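PDB 2NLR: protein (endoglucanase (e.c.3.2.1.4)) from Streptomyces lividans, which hydrolyses internal beta-1,4-glucosidic bonds of cellulose as a family 12 endoglucanase, probably with retention of configuration through a glycosyl-enzyme intermediate. Local coordinates for residues Val82-Phe93 / Ala168-Met177. Numbering follows the deposited sequence.
Sequences VSAAPSSISYGF and AISGWSFDVM
S87 and F174 exchange two backbone hydrogen bonds, S87 N to F174 O and the reverse, each 2.9 Å; the I89–W172 pair repeats the pattern. The axes of strands 86-92 and 171-175 run antiparallel at 168°, 4.7 Å apart. Y91 N extends the ladder to S170 O (2.8 Å).

Packing is close where strand 171-175 turns into helix 176-185. D175 is the N-cap: with CG anti to its backbone N (chi1 -163°), its carboxylate lies alongside A85, and OD1 accepts from A85 N (2.8 Å) and M177 N (2.9 Å). The two donors arrive from opposite faces of the carboxylate plane, so a single oxygen ties the helix start to segment 82-93. V176 N adds a bond to A85 O from 45° above the carbonyl plane. Next to this polar junction, M177, in one of its two conformers, bends at chi2 and chi3, which brings SD within 3.6 Å of V82 CG1 while its CG lies against A85 CB.

On the side carrying S87, I89, W172 and F174, the F174 ring passes obliquely by S87 O, with CD1 at 3.6 Å. The side with S88, S90 and S173 is looser and more solvent-accessible: S173 is exposed, and a water binds S90 OG, itself hydrogen-bonded to N214 ND2, with a weak second bond to S170 O. Another water bridges D175 OD2 and S83 O. At the far end, the F93 ring turns its edge to I169 O, CZ lying 3.4 Å away.

Strand 171-175 is an edge strand of the six-stranded antiparallel sheet in this beta-jelly-roll fold; strand 212-218 flanks 86-92 on its other side, with S88 and S217 joined by backbone hydrogen bonding. I89, Y91 and F174 pack inward on strand 98-108 of the second sheet, and helix 176-185 continues directly from the edge strand.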
loop_
_atom_site.group_PDB
_atom_site.type_symbol
_atom_site.label_atom_id
_atom_site.label_comp_id
_atom_site.label_asym_id
_atom_site.label_seq_id
_atom_site.Cartn_x
_atom_site.Cartn_y
_atom_site.Cartn_z
ATOM N N VAL A 82 19.991 3.918 2.226
ATOM C CA VAL A 82 19.374 2.671 1.814
ATOM C C VAL A 82 20.060 2.143 0.570
ATOM O O VAL A 82 20.043 2.797 -0.479
ATOM C CB VAL A 82 17.877 2.850 1.535
ATOM C CG1 VAL A 82 17.254 1.577 0.961
ATOM C CG2 VAL A 82 17.184 3.283 2.850
ATOM N N SER A 83 20.637 0.949 0.689
ATOM C CA SER A 83 21.196 0.268 -0.448
ATOM C C SER A 83 20.190 -0.443 -1.317
ATOM O O SER A 83 20.337 -0.564 -2.522
ATOM C CB SER A 83 22.194 -0.787 0.126
ATOM O OG SER A 83 21.588 -1.770 0.973
ATOM N N ALA A 84 19.146 -0.956 -0.749
ATOM C CA ALA A 84 18.099 -1.691 -1.409
ATOM C C ALA A 84 16.930 -1.860 -0.494
ATOM O O ALA A 84 17.130 -1.963 0.725
ATOM C CB ALA A 84 18.575 -3.096 -1.870
ATOM N N ALA A 85 15.713 -1.958 -1.050
ATOM C CA ALA A 85 14.493 -2.166 -0.275
ATOM C C ALA A 85 13.657 -3.212 -0.939
ATOM O O ALA A 85 12.532 -2.911 -1.400
ATOM C CB ALA A 85 13.747 -0.835 -0.027
ATOM N N PRO A 86 14.108 -4.450 -1.003
ATOM C CA PRO A 86 13.350 -5.495 -1.687
ATOM C C PRO A 86 12.023 -5.777 -1.002
ATOM O O PRO A 86 11.937 -5.797 0.242
ATOM C CB PRO A 86 14.281 -6.709 -1.610
ATOM C CG PRO A 86 15.112 -6.479 -0.350
ATOM C CD PRO A 86 15.336 -4.982 -0.382
ATOM N N SER A 87 11.004 -6.030 -1.804
ATOM C CA SER A 87 9.714 -6.459 -1.337
ATOM C C SER A 87 9.161 -7.465 -2.322
ATOM O O SER A 87 9.443 -7.438 -3.504
ATOM C CB SER A 87 8.774 -5.236 -1.162
ATOM O OG SER A 87 7.530 -5.581 -0.617
ATOM N N SER A 88 8.329 -8.370 -1.805
ATOM C CA SER A 88 7.619 -9.308 -2.676
ATOM C C SER A 88 6.211 -9.547 -2.161
ATOM O O SER A 88 5.892 -9.311 -0.985
ATOM C CB SER A 88 8.276 -10.679 -2.786
ATOM O OG SER A 88 8.202 -11.281 -1.492
ATOM N N ILE A 89 5.370 -9.945 -3.109
ATOM C CA ILE A 89 3.977 -10.137 -2.813
ATOM C C ILE A 89 3.426 -11.225 -3.718
ATOM O O ILE A 89 3.838 -11.416 -4.846
ATOM C CB ILE A 89 3.178 -8.844 -2.978
ATOM C CG1 ILE A 89 1.773 -9.013 -2.341
ATOM C CG2 ILE A 89 3.137 -8.416 -4.424
ATOM C CD1 ILE A 89 1.270 -7.892 -1.577
ATOM N N SER A 90 2.445 -11.935 -3.181
ATOM C CA SER A 90 1.539 -12.848 -3.902
ATOM C C SER A 90 0.120 -12.461 -3.534
ATOM O O SER A 90 -0.216 -12.467 -2.324
ATOM C CB SER A 90 1.815 -14.316 -3.560
ATOM O OG SER A 90 0.789 -15.129 -4.112
ATOM N N TYR A 91 -0.670 -12.143 -4.540
ATOM C CA TYR A 91 -2.046 -11.720 -4.361
ATOM C C TYR A 91 -3.027 -12.768 -4.840
ATOM O O TYR A 91 -2.767 -13.477 -5.847
ATOM C CB TYR A 91 -2.270 -10.475 -5.169
ATOM C CG TYR A 91 -1.949 -9.138 -4.643
ATOM C CD1 TYR A 91 -2.597 -8.655 -3.509
ATOM C CD2 TYR A 91 -1.065 -8.294 -5.246
ATOM C CE1 TYR A 91 -2.354 -7.416 -2.992
ATOM C CE2 TYR A 91 -0.820 -7.016 -4.765
ATOM C CZ TYR A 91 -1.454 -6.583 -3.652
ATOM O OH TYR A 91 -1.216 -5.287 -3.182
ATOM N N GLY A 92 -4.151 -12.845 -4.159
ATOM C CA GLY A 92 -5.358 -13.568 -4.567
ATOM C C GLY A 92 -6.447 -12.587 -4.935
ATOM O O GLY A 92 -6.879 -11.779 -4.121
ATOM N N PHE A 93 -6.847 -12.600 -6.190
ATOM C CA PHE A 93 -7.849 -11.677 -6.721
ATOM C C PHE A 93 -9.211 -12.346 -6.747
ATOM O O PHE A 93 -9.335 -13.548 -6.662
ATOM C CB PHE A 93 -7.466 -11.166 -8.122
ATOM C CG PHE A 93 -6.145 -10.472 -8.172
ATOM C CD1 PHE A 93 -5.813 -9.530 -7.201
ATOM C CD2 PHE A 93 -5.227 -10.712 -9.184
ATOM C CE1 PHE A 93 -4.599 -8.865 -7.276
ATOM C CE2 PHE A 93 -4.029 -10.040 -9.233
ATOM C CZ PHE A 93 -3.721 -9.107 -8.283
ATOM N N ALA A 168 -3.288 -7.128 -14.682
ATOM C CA ALA A 168 -3.125 -7.676 -13.357
ATOM C C ALA A 168 -1.754 -8.284 -13.144
ATOM O O ALA A 168 -1.279 -9.111 -13.948
ATOM C CB ALA A 168 -4.225 -8.668 -13.049
ATOM N N ILE A 169 -1.137 -7.954 -12.016
ATOM C CA ILE A 169 0.102 -8.578 -11.510
ATOM C C ILE A 169 -0.237 -9.380 -10.272
ATOM O O ILE A 169 -0.518 -8.806 -9.228
ATOM C CB ILE A 169 1.185 -7.542 -11.218
ATOM C CG1 ILE A 169 1.432 -6.627 -12.438
ATOM C CG2 ILE A 169 2.447 -8.220 -10.710
ATOM C CD1 ILE A 169 2.402 -5.477 -12.112
ATOM N N SER A 170 -0.271 -10.682 -10.336
ATOM C CA SER A 170 -0.603 -11.472 -9.157
ATOM C C SER A 170 0.548 -11.766 -8.240
ATOM O O SER A 170 0.352 -12.145 -7.103
ATOM C CB SER A 170 -1.225 -12.831 -9.532
ATOM O OG SER A 170 -0.319 -13.597 -10.235
ATOM N N GLY A 171 1.797 -11.582 -8.721
ATOM C CA GLY A 171 2.942 -11.797 -7.875
ATOM C C GLY A 171 4.118 -11.059 -8.450
ATOM O O GLY A 171 4.289 -11.028 -9.656
ATOM N N TRP A 172 4.975 -10.495 -7.579
ATOM C CA TRP A 172 6.183 -9.868 -8.062
ATOM C C TRP A 172 7.137 -9.726 -6.896
ATOM O O TRP A 172 6.730 -9.623 -5.742
ATOM C CB TRP A 172 5.829 -8.502 -8.657
ATOM C CG TRP A 172 6.900 -7.882 -9.526
ATOM C CD1 TRP A 172 7.803 -8.496 -10.315
ATOM C CD2 TRP A 172 7.146 -6.460 -9.681
ATOM N NE1 TRP A 172 8.608 -7.556 -10.947
ATOM C CE2 TRP A 172 8.203 -6.306 -10.554
ATOM C CE3 TRP A 172 6.566 -5.301 -9.148
ATOM C CZ2 TRP A 172 8.707 -5.046 -10.921
ATOM C CZ3 TRP A 172 7.027 -4.059 -9.476
ATOM C CH2 TRP A 172 8.095 -3.948 -10.366
ATOM N N SER A 173 8.404 -9.686 -7.199
ATOM C CA SER A 173 9.458 -9.221 -6.305
ATOM C C SER A 173 10.143 -8.035 -6.977
ATOM O O SER A 173 10.358 -8.050 -8.171
ATOM C CB SER A 173 10.567 -10.272 -6.106
ATOM O OG SER A 173 10.060 -11.450 -5.538
ATOM N N PHE A 174 10.420 -6.997 -6.233
ATOM C CA PHE A 174 10.920 -5.744 -6.787
ATOM C C PHE A 174 11.635 -4.957 -5.698
ATOM O O PHE A 174 11.576 -5.298 -4.519
ATOM C CB PHE A 174 9.783 -4.916 -7.382
ATOM C CG PHE A 174 8.787 -4.404 -6.389
ATOM C CD1 PHE A 174 7.802 -5.191 -5.839
ATOM C CD2 PHE A 174 8.832 -3.080 -5.983
ATOM C CE1 PHE A 174 6.906 -4.706 -4.930
ATOM C CE2 PHE A 174 7.889 -2.560 -5.099
ATOM C CZ PHE A 174 6.922 -3.358 -4.543
ATOM N N ASP A 175 12.342 -3.912 -6.115
ATOM C CA ASP A 175 13.019 -3.009 -5.198
ATOM C C ASP A 175 12.180 -1.751 -5.024
ATOM O O ASP A 175 12.000 -0.982 -5.959
ATOM C CB ASP A 175 14.408 -2.686 -5.727
ATOM C CG ASP A 175 15.305 -2.097 -4.647
ATOM O OD1 ASP A 175 14.783 -1.481 -3.678
ATOM O OD2 ASP A 175 16.532 -2.234 -4.826
ATOM N N VAL A 176 11.671 -1.546 -3.803
ATOM C CA VAL A 176 10.942 -0.315 -3.528
ATOM C C VAL A 176 11.744 0.911 -3.885
ATOM O O VAL A 176 11.222 1.945 -4.322
ATOM C CB VAL A 176 10.491 -0.309 -2.037
ATOM C CG1 VAL A 176 10.095 1.037 -1.555
ATOM C CG2 VAL A 176 9.393 -1.367 -1.805
ATOM N N MET A 177 13.099 0.845 -3.728
ATOM C CA MET A 177 13.924 2.006 -4.066
ATOM C C MET A 177 13.835 2.375 -5.526
ATOM O O MET A 177 14.116 3.544 -5.852
ATOM C CB MET A 177 15.385 1.846 -3.650
ATOM C CG MET A 177 15.546 1.880 -2.167
ATOM S SD MET A 177 15.152 3.370 -1.299
ATOM C CE MET A 177 15.904 4.717 -2.124
HETATM O O HOH W 1 18.359 -0.218 -4.753
HETATM O O HOH W 2 1.452 -15.334 -6.664
#